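Local coordinates for protein importin subunit beta-1 (Saccharomyces cerevisiae, PDB 5OWU) that carries proteins into the nucleus by pairing with importin alpha, the subunit that recognises the classical nuclear localization signal of the cargo, at residues A4-L9 with T27-L32; R384-A389 with N421-Q426; D465-A470 with D511-A516; T658-I663 with P700-V705; A801-I806 with D829-T834. All blocks are in the same frame, centred on the assembly; numbering follows the deposited sequence.

Contact 1. Residues A4-L9 with T27-L32; sequences AEFAQL and TQLKKL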
# COMPACT_ATOMS: atom_id res chain seq x y z
N ALA A 4 -14.63 34.41 -27.63
CA ALA A 4 -15.52 33.51 -28.36
C ALA A 4 -14.74 32.43 -29.10
O ALA A 4 -15.13 31.26 -29.09
CB ALA A 4 -16.39 34.31 -29.34
N GLU A 5 -13.62 32.81 -29.74
CA GLU A 5 -12.81 31.83 -30.45
C GLU A 5 -12.21 30.81 -29.49
O GLU A 5 -12.21 29.61 -29.77
CB GLU A 5 -11.70 32.54 -31.22
CG GLU A 5 -12.20 33.51 -32.28
CD GLU A 5 -11.09 34.38 -32.84
OE1 GLU A 5 -10.01 34.45 -32.21
OE2 GLU A 5 -11.29 34.99 -33.91
N PHE A 6 -11.68 31.28 -28.35
CA PHE A 6 -11.13 30.36 -27.36
C PHE A 6 -12.20 29.39 -26.88
O PHE A 6 -11.97 28.17 -26.79
CB PHE A 6 -10.56 31.17 -26.19
CG PHE A 6 -9.64 30.38 -25.30
CD1 PHE A 6 -8.37 30.04 -25.72
CD2 PHE A 6 -10.05 29.98 -24.03
CE1 PHE A 6 -7.53 29.32 -24.91
CE2 PHE A 6 -9.20 29.26 -23.21
CZ PHE A 6 -7.94 28.92 -23.65
N ALA A 7 -13.39 29.92 -26.57
CA ALA A 7 -14.49 29.07 -26.14
C ALA A 7 -14.82 28.03 -27.20
O ALA A 7 -15.11 26.87 -26.87
CB ALA A 7 -15.72 29.91 -25.83
N GLN A 8 -14.76 28.42 -28.47
CA GLN A 8 -15.03 27.46 -29.55
C GLN A 8 -13.96 26.37 -29.59
O GLN A 8 -14.29 25.20 -29.81
CB GLN A 8 -15.10 28.20 -30.89
CG GLN A 8 -15.62 27.34 -32.04
CD GLN A 8 -17.06 26.93 -31.85
OE1 GLN A 8 -17.94 27.77 -31.68
NE2 GLN A 8 -17.32 25.63 -31.87
N LEU A 9 -12.69 26.73 -29.41
CA LEU A 9 -11.64 25.71 -29.30
C LEU A 9 -11.95 24.71 -28.19
O LEU A 9 -11.93 23.50 -28.42
CB LEU A 9 -10.28 26.37 -29.05
CG LEU A 9 -9.53 26.97 -30.23
CD1 LEU A 9 -8.27 27.66 -29.70
CD2 LEU A 9 -9.16 25.91 -31.26
N THR A 27 -4.57 20.48 -29.46
CA THR A 27 -3.22 20.92 -29.80
C THR A 27 -3.14 22.44 -29.81
O THR A 27 -2.19 23.01 -29.27
CB THR A 27 -2.80 20.34 -31.16
OG1 THR A 27 -2.82 18.91 -31.09
CG2 THR A 27 -1.40 20.81 -31.55
N GLN A 28 -4.13 23.11 -30.40
CA GLN A 28 -4.07 24.56 -30.46
C GLN A 28 -4.18 25.17 -29.06
O GLN A 28 -3.52 26.18 -28.76
CB GLN A 28 -5.17 25.10 -31.38
CG GLN A 28 -4.90 26.50 -31.90
CD GLN A 28 -5.97 26.97 -32.86
OE1 GLN A 28 -6.55 26.18 -33.60
NE2 GLN A 28 -6.25 28.27 -32.85
N LEU A 29 -4.99 24.57 -28.19
CA LEU A 29 -5.09 25.06 -26.81
C LEU A 29 -3.76 24.93 -26.08
O LEU A 29 -3.27 25.89 -25.47
CB LEU A 29 -6.20 24.31 -26.07
CG LEU A 29 -7.61 24.64 -26.54
CD1 LEU A 29 -8.59 23.61 -26.02
CD2 LEU A 29 -8.02 26.03 -26.11
N LYS A 30 -3.16 23.73 -26.12
CA LYS A 30 -1.86 23.55 -25.48
C LYS A 30 -0.83 24.51 -26.07
O LYS A 30 0.01 25.06 -25.35
CB LYS A 30 -1.41 22.10 -25.63
CG LYS A 30 -0.15 21.74 -24.85
CD LYS A 30 -0.39 21.67 -23.35
CE LYS A 30 0.87 21.25 -22.61
NZ LYS A 30 0.70 21.31 -21.12
N LYS A 31 -0.88 24.72 -27.38
CA LYS A 31 0.09 25.60 -28.03
C LYS A 31 -0.06 27.03 -27.55
O LYS A 31 0.94 27.74 -27.37
CB LYS A 31 -0.07 25.53 -29.55
CG LYS A 31 0.59 26.68 -30.32
CD LYS A 31 0.22 26.62 -31.80
CE LYS A 31 0.62 27.90 -32.53
NZ LYS A 31 2.08 28.16 -32.46
N LEU A 32 -1.29 27.50 -27.36
CA LEU A 32 -1.45 28.84 -26.80
C LEU A 32 -0.96 28.89 -25.36
O LEU A 32 -0.34 29.88 -24.94
CB LEU A 32 -2.90 29.30 -26.89
CG LEU A 32 -3.13 30.73 -26.38
CD1 LEU A 32 -2.36 31.74 -27.23
CD2 LEU A 32 -4.61 31.09 -26.34
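Leu9 and Leu29 lie side by side and run past each other in opposite directions, and with Phe6 they supply most of the surface buried here. The CD2 methyl of Leu29 does most of the touching: it sits 3.7 Å from CB of Leu9 and 3.5 Å from CE1 of Phe6. Phe6 has its CG anti to the backbone N (chi1 -164°), and its ring reaches across to lay CD1, CE1 and CZ against that one methyl. Leu32 CD2 adds a second methyl near the same ring atom, 3.7 Å from CE1 of Phe6, and both methyls approach the ring obliquely. Helices 3-15 and 19-35 are the pair that makes up the first HEAT repeat, a helical hairpin whose short segments run at 128° to each other with axes 10.6 Å apart at closest approach. The tip of Leu9 meets Gln28. Its two methyls lie over the same face of the flat amide, CD2 3.5 Å from OE1 of Gln28 and CD1 3.8 Å from NE2 of Gln28. The Gln28 chain is extended beyond CG and crosses the leucine at about a right angle, with Met1 touching both residues. Phe6 also packs on Leu43, Ser44 and Val47 of helix 37-48, where the second repeat begins.

Contact 2. Residues R384-A389 with N421-Q426; sequences RNREAA and NDQSLQ
Arg386 and Asp422 meet side-on, the guanidinium offering NE and NH2 to the two oxygens of the carboxylate, one nitrogen to each. The two flat groups are nearly coplanar, their planes 29° apart, and the salt bridge therefore works as a paired grip. Its two arms are not equal. NH2 of Arg386 donates to OD2 of Asp422 over 3.0 Å in an almost straight bond (177°) that lies in the guanidinium plane and uses the syn lone pair. NE of Arg386 comes closer to OD1 of Asp422, at 2.8 Å, but the bond is bent to 144° and the oxygen is tilted out of the guanidinium plane. A bend at chi3 turns NE of Arg386 off the line of the chain. The carboxylate is held from a second direction as well, since the backbone N of Ser424 donates to OD2 of Asp422 at 2.8 Å on the anti side, closing an Asx turn just ahead of helix 425-442. Next along the helix, Glu387 lays its CG 3.7 Å from the carbonyl O of Gln426, and its carboxylate is taken up by Thr430 and by Gln336. The remaining guanidinium nitrogen, NH1 of Arg386, bonds to the carbonyl of Ala380. The contact thus ties helix 383-395 of the ninth HEAT repeat to the turn leading into helix 425-442 of the tenth, with both Arg386 and Glu387 touching Val427 of that helix.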
# COMPACT_ATOMS: atom_id res chain seq x y z
N ARG A 384 -25.95 -16.93 13.96
CA ARG A 384 -25.22 -15.67 14.08
C ARG A 384 -24.34 -15.65 15.33
O ARG A 384 -23.24 -15.10 15.32
CB ARG A 384 -26.19 -14.49 14.11
CG ARG A 384 -26.95 -14.27 12.81
CD ARG A 384 -27.97 -13.16 13.02
NE ARG A 384 -28.52 -12.64 11.77
CZ ARG A 384 -27.91 -11.76 10.98
NH1 ARG A 384 -26.70 -11.32 11.29
NH2 ARG A 384 -28.50 -11.34 9.88
N ASN A 385 -24.82 -16.27 16.41
CA ASN A 385 -24.07 -16.27 17.66
C ASN A 385 -22.90 -17.25 17.61
O ASN A 385 -21.81 -16.95 18.12
CB ASN A 385 -25.00 -16.58 18.82
CG ASN A 385 -26.01 -15.47 19.06
OD1 ASN A 385 -27.01 -15.36 18.35
ND2 ASN A 385 -25.74 -14.63 20.04
N ARG A 386 -23.08 -18.42 17.00
CA ARG A 386 -21.96 -19.35 16.85
C ARG A 386 -20.89 -18.77 15.93
O ARG A 386 -19.68 -18.84 16.24
CB ARG A 386 -22.46 -20.69 16.33
CG ARG A 386 -23.61 -21.30 17.15
CD ARG A 386 -23.83 -22.78 16.85
NE ARG A 386 -24.26 -23.02 15.47
CZ ARG A 386 -25.51 -22.84 15.04
NH1 ARG A 386 -26.45 -22.40 15.86
NH2 ARG A 386 -25.80 -23.09 13.77
N GLU A 387 -21.30 -18.20 14.80
CA GLU A 387 -20.33 -17.57 13.90
C GLU A 387 -19.59 -16.45 14.61
O GLU A 387 -18.36 -16.35 14.53
CB GLU A 387 -21.04 -17.04 12.65
CG GLU A 387 -20.09 -16.66 11.51
CD GLU A 387 -19.45 -15.29 11.68
OE1 GLU A 387 -19.98 -14.47 12.48
OE2 GLU A 387 -18.43 -15.02 11.02
N ALA A 388 -20.33 -15.61 15.34
CA ALA A 388 -19.69 -14.56 16.14
C ALA A 388 -18.68 -15.16 17.12
O ALA A 388 -17.60 -14.60 17.32
CB ALA A 388 -20.74 -13.75 16.88
N ALA A 389 -19.01 -16.30 17.72
CA ALA A 389 -18.12 -16.90 18.71
C ALA A 389 -16.79 -17.30 18.08
O ALA A 389 -15.72 -16.97 18.60
CB ALA A 389 -18.80 -18.09 19.38
N ASN A 421 -18.68 -29.16 11.26
CA ASN A 421 -19.86 -29.89 10.83
C ASN A 421 -21.14 -29.09 11.03
O ASN A 421 -22.23 -29.66 10.96
CB ASN A 421 -19.95 -31.22 11.58
CG ASN A 421 -18.66 -32.02 11.47
OD1 ASN A 421 -18.05 -32.09 10.40
ND2 ASN A 421 -18.23 -32.61 12.58
N ASP A 422 -21.03 -27.79 11.27
CA ASP A 422 -22.21 -26.97 11.53
C ASP A 422 -23.11 -26.95 10.30
O ASP A 422 -22.65 -27.04 9.16
CB ASP A 422 -21.79 -25.55 11.89
CG ASP A 422 -22.88 -24.79 12.62
OD1 ASP A 422 -22.91 -24.87 13.87
OD2 ASP A 422 -23.70 -24.12 11.96
N GLN A 423 -24.42 -26.82 10.55
CA GLN A 423 -25.38 -26.69 9.45
C GLN A 423 -25.32 -25.32 8.78
O GLN A 423 -25.87 -25.17 7.68
CB GLN A 423 -26.79 -26.94 9.97
CG GLN A 423 -27.25 -25.98 11.07
CD GLN A 423 -28.44 -26.51 11.85
OE1 GLN A 423 -28.43 -27.63 12.36
NE2 GLN A 423 -29.49 -25.69 11.94
N SER A 424 -24.69 -24.33 9.40
CA SER A 424 -24.61 -22.99 8.84
C SER A 424 -23.35 -22.87 7.99
O SER A 424 -22.24 -23.09 8.48
CB SER A 424 -24.60 -21.95 9.95
OG SER A 424 -24.36 -20.65 9.42
N LEU A 425 -23.53 -22.50 6.72
CA LEU A 425 -22.38 -22.27 5.85
C LEU A 425 -21.46 -21.18 6.41
O LEU A 425 -20.23 -21.31 6.38
CB LEU A 425 -22.85 -21.88 4.45
CG LEU A 425 -21.74 -21.49 3.48
CD1 LEU A 425 -20.74 -22.62 3.33
CD2 LEU A 425 -22.33 -21.12 2.13
N GLN A 426 -22.05 -20.09 6.90
CA GLN A 426 -21.25 -19.01 7.47
C GLN A 426 -20.44 -19.50 8.66
O GLN A 426 -19.27 -19.14 8.83
CB GLN A 426 -22.14 -17.84 7.87
CG GLN A 426 -22.92 -17.21 6.72
CD GLN A 426 -24.31 -17.80 6.56
OE1 GLN A 426 -24.47 -19.02 6.49
NE2 GLN A 426 -25.32 -16.94 6.49

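Contact 3. Residues D465-A470 with D511-A516; sequences DHPKVA and DNEFNA
Phe514 presents one broad face to Lys468, and the aliphatic part of the lysine lies across it. CG of Lys468 stands 3.8 Å from the ring centroid, 21° off the normal, in a CH-pi contact displaced toward the rim. Further out, a bend at chi3 (132°) accompanies a second touch, CE of Lys468 on CE1 of Phe514 at 3.6 Å. Pro467 fills the hollow beside the ring: its CG meets the edge at CD2 of Phe514, 3.8 Å away, and its CB presses on the carbonyl O of Glu513 at 3.3 Å. The same CB fits against CB of Ala516, and the small methyls of Ala470 and Ala516 let the two chain segments come close, with CA atoms of Pro467 and Ala516 5.1 Å apart. CE1 of His466 adds an oblique contact, 3.7 Å from CE2 of Phe514. An alanine in place of Phe514 would probably open a gap beside Pro467 and deprive the Lys468 chain of the surface it lies on. The loop before helix 516-530 of the twelfth HEAT repeat is thereby seated on the start of helix 467-484 of the eleventh, where His466 caps the helix through ND1 to the N of Lys468 at 3.0 Å. One water bridges the backbones, donating to the carbonyl O of Ala516 and, weakly, to that of Ala470. Across the segments the direct contacts are mostly apolar or CH-pi, with backbone carbonyls touching carbon atoms, so the lysine chain packs as hydrocarbon on the ring while its ammonium pairs with Asp343.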
# COMPACT_ATOMS: atom_id res chain seq x y z
N ASP A 465 -16.09 -29.35 0.82
CA ASP A 465 -17.33 -28.69 1.20
C ASP A 465 -17.63 -27.56 0.22
O ASP A 465 -17.05 -27.47 -0.86
CB ASP A 465 -17.21 -28.19 2.65
CG ASP A 465 -18.54 -28.10 3.37
OD1 ASP A 465 -19.58 -27.86 2.71
OD2 ASP A 465 -18.54 -28.24 4.60
N HIS A 466 -18.55 -26.69 0.61
CA HIS A 466 -18.85 -25.50 -0.18
C HIS A 466 -17.56 -24.73 -0.47
O HIS A 466 -16.68 -24.65 0.40
CB HIS A 466 -19.83 -24.61 0.60
CG HIS A 466 -20.35 -23.45 -0.19
ND1 HIS A 466 -19.62 -22.31 -0.41
CD2 HIS A 466 -21.55 -23.25 -0.78
CE1 HIS A 466 -20.34 -21.46 -1.12
NE2 HIS A 466 -21.52 -22.01 -1.36
N PRO A 467 -17.41 -24.16 -1.67
CA PRO A 467 -16.14 -23.49 -2.00
C PRO A 467 -15.70 -22.44 -0.99
O PRO A 467 -14.49 -22.25 -0.80
CB PRO A 467 -16.42 -22.87 -3.37
CG PRO A 467 -17.91 -22.94 -3.56
CD PRO A 467 -18.36 -24.13 -2.80
N LYS A 468 -16.63 -21.74 -0.33
CA LYS A 468 -16.25 -20.76 0.68
C LYS A 468 -15.49 -21.40 1.83
O LYS A 468 -14.51 -20.83 2.34
CB LYS A 468 -17.48 -20.03 1.21
CG LYS A 468 -18.08 -19.08 0.21
CD LYS A 468 -19.24 -18.32 0.80
CE LYS A 468 -19.10 -16.84 0.52
NZ LYS A 468 -20.41 -16.14 0.58
N VAL A 469 -15.94 -22.58 2.27
CA VAL A 469 -15.21 -23.34 3.29
C VAL A 469 -13.87 -23.82 2.74
O VAL A 469 -12.83 -23.68 3.39
CB VAL A 469 -16.08 -24.51 3.79
CG1 VAL A 469 -15.36 -25.32 4.88
CG2 VAL A 469 -17.42 -24.00 4.31
N ALA A 470 -13.88 -24.39 1.53
CA ALA A 470 -12.67 -24.96 0.95
C ALA A 470 -11.56 -23.91 0.82
O ALA A 470 -10.38 -24.22 1.05
CB ALA A 470 -12.98 -25.56 -0.42
N ASP A 511 -14.84 -25.51 -11.40
CA ASP A 511 -14.91 -24.06 -11.42
C ASP A 511 -14.05 -23.49 -10.30
O ASP A 511 -13.54 -24.22 -9.44
CB ASP A 511 -16.36 -23.57 -11.27
CG ASP A 511 -16.96 -23.93 -9.92
OD1 ASP A 511 -16.48 -23.39 -8.90
OD2 ASP A 511 -17.91 -24.74 -9.88
N ASN A 512 -13.89 -22.17 -10.31
CA ASN A 512 -13.14 -21.45 -9.29
C ASN A 512 -14.06 -20.56 -8.46
O ASN A 512 -13.69 -19.46 -8.05
CB ASN A 512 -12.02 -20.62 -9.91
CG ASN A 512 -11.14 -19.95 -8.86
OD1 ASN A 512 -10.84 -20.53 -7.82
ND2 ASN A 512 -10.74 -18.71 -9.14
N GLU A 513 -15.27 -21.02 -8.20
CA GLU A 513 -16.19 -20.22 -7.41
C GLU A 513 -15.58 -19.94 -6.04
O GLU A 513 -14.90 -20.78 -5.44
CB GLU A 513 -17.54 -20.92 -7.29
CG GLU A 513 -18.66 -19.97 -6.89
CD GLU A 513 -20.04 -20.55 -7.10
OE1 GLU A 513 -20.56 -20.46 -8.23
OE2 GLU A 513 -20.60 -21.11 -6.13
N PHE A 514 -15.78 -18.70 -5.58
CA PHE A 514 -15.26 -18.21 -4.30
C PHE A 514 -13.79 -18.54 -4.13
O PHE A 514 -13.29 -18.69 -3.01
CB PHE A 514 -16.11 -18.75 -3.15
CG PHE A 514 -17.53 -18.28 -3.21
CD1 PHE A 514 -17.82 -16.94 -3.02
CD2 PHE A 514 -18.56 -19.15 -3.50
CE1 PHE A 514 -19.12 -16.48 -3.09
CE2 PHE A 514 -19.87 -18.69 -3.57
CZ PHE A 514 -20.14 -17.36 -3.37
N ASN A 515 -13.08 -18.63 -5.25
CA ASN A 515 -11.63 -18.76 -5.30
C ASN A 515 -11.13 -20.08 -4.70
O ASN A 515 -9.94 -20.21 -4.39
CB ASN A 515 -10.95 -17.58 -4.60
CG ASN A 515 -9.68 -17.16 -5.29
OD1 ASN A 515 -9.65 -17.00 -6.51
ND2 ASN A 515 -8.60 -16.99 -4.52
N ALA A 516 -12.01 -21.08 -4.58
CA ALA A 516 -11.60 -22.34 -3.96
C ALA A 516 -10.54 -23.08 -4.77
O ALA A 516 -9.66 -23.73 -4.20
CB ALA A 516 -12.82 -23.23 -3.74
O HOH W 1 -9.34 -24.74 -1.69

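Contact 4. Residues T658-I663 with P700-V705; sequences TAVGFI and PAVLSV
Val660 and Val705 make the closest of the side-chain contacts here, CG1 of Val660 resting 3.7 Å from CB of Val705. The joint is van der Waals packing, methyls against side-chain carbons and against backbone carbonyls. Among the carbon-to-carbon contacts, Val660 sends its branches to separate partners. With CG1 anti to the backbone N (chi1 173°), that methyl points between Ala701 and Val705, lying 4.2 Å from CB of Ala701. The other methyl, CG2 of Val660, meets CG2 of Val702 more loosely, at 4.3 Å. Val705 in turn crosses Ile663 at about a right angle, CG2 of Val705 lying 4.0 Å from CG2 of Ile663. The second kind sets a methyl on a carbonyl oxygen, once in each direction: CG1 of Val660 is 3.9 Å from O of Ala701, and CG2 of Val705 lies near O of Val660. The segments run almost parallel, 4° between their directions, with axes 9.7 Å apart, and equivalent helices of successive HEAT repeats are stacked in this way in a solenoid. Helix 655-669 belongs to the fifteenth repeat and helix 698-713 to the sixteenth. Helix 675-689 packs against both, with Met688 on Val660, Met681 on Ile663, Ile689 on Val702 and Leu685 on Val705, while helices 615-629 and 637-649 cover helix 655-669 elsewhere and helix 741-764 lies against Pro700, Leu703 and Ser704.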
# COMPACT_ATOMS: atom_id res chain seq x y z
N THR A 658 9.20 -9.74 -16.58
CA THR A 658 9.47 -11.17 -16.45
C THR A 658 10.53 -11.62 -17.44
O THR A 658 11.33 -12.51 -17.12
CB THR A 658 8.17 -11.95 -16.63
OG1 THR A 658 7.17 -11.42 -15.74
CG2 THR A 658 8.37 -13.42 -16.32
N ALA A 659 10.57 -11.02 -18.63
CA ALA A 659 11.63 -11.32 -19.58
C ALA A 659 12.99 -10.89 -19.03
O ALA A 659 14.00 -11.61 -19.19
CB ALA A 659 11.33 -10.65 -20.92
N VAL A 660 13.05 -9.73 -18.37
CA VAL A 660 14.27 -9.36 -17.66
C VAL A 660 14.61 -10.42 -16.62
O VAL A 660 15.78 -10.73 -16.39
CB VAL A 660 14.13 -7.97 -17.00
CG1 VAL A 660 15.34 -7.67 -16.11
CG2 VAL A 660 13.99 -6.89 -18.05
N GLY A 661 13.59 -10.98 -15.97
CA GLY A 661 13.84 -12.05 -15.02
C GLY A 661 14.40 -13.29 -15.68
O GLY A 661 15.18 -14.04 -15.06
N PHE A 662 14.03 -13.55 -16.93
CA PHE A 662 14.68 -14.61 -17.69
C PHE A 662 16.16 -14.31 -17.86
O PHE A 662 17.01 -15.19 -17.65
CB PHE A 662 14.03 -14.76 -19.07
CG PHE A 662 14.70 -15.78 -19.94
CD1 PHE A 662 14.40 -17.12 -19.83
CD2 PHE A 662 15.65 -15.39 -20.87
CE1 PHE A 662 15.02 -18.06 -20.64
CE2 PHE A 662 16.28 -16.32 -21.68
CZ PHE A 662 15.97 -17.66 -21.56
N ILE A 663 16.50 -13.08 -18.25
CA ILE A 663 17.91 -12.72 -18.36
C ILE A 663 18.63 -12.96 -17.03
O ILE A 663 19.72 -13.53 -16.99
CB ILE A 663 18.07 -11.27 -18.85
CG1 ILE A 663 17.40 -11.09 -20.21
CG2 ILE A 663 19.56 -10.90 -18.95
CD1 ILE A 663 17.35 -9.65 -20.68
N PRO A 700 13.63 -0.40 -12.07
CA PRO A 700 14.36 -1.19 -11.07
C PRO A 700 14.81 -2.55 -11.58
O PRO A 700 15.96 -2.95 -11.37
CB PRO A 700 13.36 -1.30 -9.90
CG PRO A 700 12.03 -0.91 -10.47
CD PRO A 700 12.31 0.04 -11.57
N ALA A 701 13.93 -3.27 -12.28
CA ALA A 701 14.28 -4.59 -12.80
C ALA A 701 15.57 -4.52 -13.62
O ALA A 701 16.53 -5.26 -13.35
CB ALA A 701 13.14 -5.14 -13.65
N VAL A 702 15.63 -3.62 -14.59
CA VAL A 702 16.82 -3.51 -15.42
C VAL A 702 18.04 -3.19 -14.55
O VAL A 702 19.09 -3.82 -14.68
CB VAL A 702 16.61 -2.47 -16.53
CG1 VAL A 702 17.89 -2.26 -17.33
CG2 VAL A 702 15.50 -2.93 -17.44
N LEU A 703 17.90 -2.25 -13.61
CA LEU A 703 19.04 -1.95 -12.75
C LEU A 703 19.52 -3.23 -12.08
O LEU A 703 20.71 -3.57 -12.14
CB LEU A 703 18.66 -0.88 -11.72
CG LEU A 703 18.40 0.53 -12.27
CD1 LEU A 703 17.96 1.45 -11.14
CD2 LEU A 703 19.61 1.11 -12.97
N SER A 704 18.59 -4.00 -11.50
CA SER A 704 19.00 -5.20 -10.79
C SER A 704 19.72 -6.16 -11.72
O SER A 704 20.72 -6.78 -11.33
CB SER A 704 17.79 -5.87 -10.15
OG SER A 704 17.22 -5.03 -9.18
N VAL A 705 19.25 -6.27 -12.97
CA VAL A 705 19.82 -7.30 -13.83
C VAL A 705 21.22 -6.89 -14.26
O VAL A 705 22.07 -7.75 -14.52
CB VAL A 705 18.89 -7.60 -15.02
CG1 VAL A 705 19.12 -6.65 -16.20
CG2 VAL A 705 19.06 -9.04 -15.47

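Contact 5. Residues A801-I806 with D829-T834; sequences AAVGLI and DYIKRT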
# COMPACT_ATOMS: atom_id res chain seq x y z
N ALA A 801 23.38 -6.66 2.56
CA ALA A 801 24.07 -6.35 1.31
C ALA A 801 24.89 -5.07 1.44
O ALA A 801 26.03 -5.01 0.96
CB ALA A 801 23.07 -6.25 0.17
N ALA A 802 24.35 -4.03 2.08
CA ALA A 802 25.05 -2.75 2.15
C ALA A 802 26.31 -2.84 3.01
O ALA A 802 27.40 -2.38 2.61
CB ALA A 802 24.11 -1.67 2.69
N VAL A 803 26.19 -3.41 4.21
CA VAL A 803 27.37 -3.56 5.05
C VAL A 803 28.36 -4.52 4.39
O VAL A 803 29.59 -4.34 4.48
CB VAL A 803 26.93 -4.00 6.47
CG1 VAL A 803 26.59 -5.47 6.52
CG2 VAL A 803 27.99 -3.65 7.49
N GLY A 804 27.84 -5.51 3.65
CA GLY A 804 28.72 -6.34 2.84
C GLY A 804 29.52 -5.55 1.83
O GLY A 804 30.71 -5.79 1.63
N LEU A 805 28.87 -4.59 1.16
CA LEU A 805 29.59 -3.70 0.25
C LEU A 805 30.70 -2.96 0.97
O LEU A 805 31.81 -2.82 0.44
CB LEU A 805 28.64 -2.70 -0.39
CG LEU A 805 27.80 -3.15 -1.59
CD1 LEU A 805 26.77 -2.09 -1.91
CD2 LEU A 805 28.70 -3.42 -2.80
N ILE A 806 30.42 -2.46 2.18
CA ILE A 806 31.46 -1.75 2.93
C ILE A 806 32.68 -2.65 3.08
O ILE A 806 33.82 -2.25 2.79
CB ILE A 806 30.91 -1.29 4.29
CG1 ILE A 806 29.74 -0.32 4.09
CG2 ILE A 806 32.02 -0.61 5.10
CD1 ILE A 806 29.06 0.12 5.40
N ASP A 829 28.91 3.85 12.93
CA ASP A 829 27.63 3.68 13.61
C ASP A 829 26.74 2.69 12.86
O ASP A 829 26.06 1.87 13.48
CB ASP A 829 26.93 5.03 13.75
CG ASP A 829 27.68 5.98 14.66
OD1 ASP A 829 28.57 5.52 15.40
OD2 ASP A 829 27.37 7.20 14.63
N TYR A 830 26.73 2.76 11.52
CA TYR A 830 25.90 1.84 10.75
C TYR A 830 26.38 0.40 10.90
O TYR A 830 25.57 -0.51 11.11
CB TYR A 830 25.90 2.25 9.27
CG TYR A 830 25.06 1.35 8.40
CD1 TYR A 830 23.71 1.15 8.69
CD2 TYR A 830 25.59 0.72 7.29
CE1 TYR A 830 22.93 0.34 7.90
CE2 TYR A 830 24.82 -0.09 6.49
CZ TYR A 830 23.49 -0.28 6.80
OH TYR A 830 22.70 -1.08 6.02
N ILE A 831 27.69 0.18 10.80
CA ILE A 831 28.25 -1.14 11.04
C ILE A 831 27.82 -1.66 12.40
O ILE A 831 27.44 -2.83 12.54
CB ILE A 831 29.78 -1.11 10.90
CG1 ILE A 831 30.18 -0.79 9.45
CG2 ILE A 831 30.40 -2.44 11.35
CD1 ILE A 831 31.67 -0.57 9.24
N LYS A 832 27.85 -0.80 13.42
CA LYS A 832 27.54 -1.25 14.77
C LYS A 832 26.06 -1.55 14.94
O LYS A 832 25.69 -2.55 15.58
CB LYS A 832 28.02 -0.21 15.78
CG LYS A 832 29.53 -0.28 16.01
CD LYS A 832 30.21 1.08 16.07
CE LYS A 832 30.31 1.61 17.50
NZ LYS A 832 31.24 2.76 17.60
N ARG A 833 25.18 -0.71 14.38
CA ARG A 833 23.75 -1.00 14.43
C ARG A 833 23.43 -2.31 13.72
O ARG A 833 22.59 -3.09 14.19
CB ARG A 833 22.95 0.14 13.81
CG ARG A 833 23.11 1.49 14.49
CD ARG A 833 21.92 2.40 14.23
NE ARG A 833 21.45 2.35 12.85
CZ ARG A 833 21.87 3.14 11.87
NH1 ARG A 833 22.79 4.07 12.09
NH2 ARG A 833 21.37 3.00 10.64
N THR A 834 24.08 -2.56 12.59
CA THR A 834 23.82 -3.79 11.85
C THR A 834 24.39 -5.00 12.59
O THR A 834 23.80 -6.09 12.54
CB THR A 834 24.41 -3.70 10.44
OG1 THR A 834 23.86 -2.56 9.77
CG2 THR A 834 24.10 -4.95 9.64
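Tyr830 reaches across to Ala802 and Ile806 with the rim of its ring. From CB, with CG anti to the backbone N (chi1 -179°), the ring extends toward helix 796-812. CD2 of Tyr830 meets CD1 of Ile806 in the ring plane at 4.0 Å. One atom on, CE2 of Tyr830 is 4.2 Å from CB of Ala802, and at the tip OH of Tyr830 lies 3.7 Å from that methyl while bonding to Ser799. Next to Ala802, Val803 spreads its methyls: CG2 packs on CG1 of Ile831 at 4.1 Å, and CG1 meets CG2 of Thr834 tip to tip at 4.0 Å. Thr834 also turns OG1 back to the carbonyl O of Tyr830, 3.0 Å away, above the carbonyl plane, and OG1 stands over one face of the tyrosine ring. An alanine at Thr834 would probably leave a gap beside Val803 and cost the Tyr830 carbonyl one of its two donors. The segments, in helices of the last two HEAT repeats, cross at -131°. Across them the chemistry is hydrocarbon packing, and the two hydroxyls find their hydrogen-bond partners within the protein, consistent with a buried interface.

Contacts 4 and 5 are the buried ones, made of aliphatic groups and, in contact 5, a tyrosine rim; contacts 1, 2 and 3 are only partly buried. Contact 1 alone stays within one HEAT repeat, whereas the others each join successive repeats. The polar chemistry follows position: a salt bridge at a turn in contact 2, a capping histidine and a bridging water at the helix starts of contact 3, and hydrocarbon between mid-helix segments in contact 4. Contacts 2 and 3 are neighbours, touching where Leu425 packs on His466 and Val469. Contact 1 stands well apart, its centre 64 Å from that of contact 2.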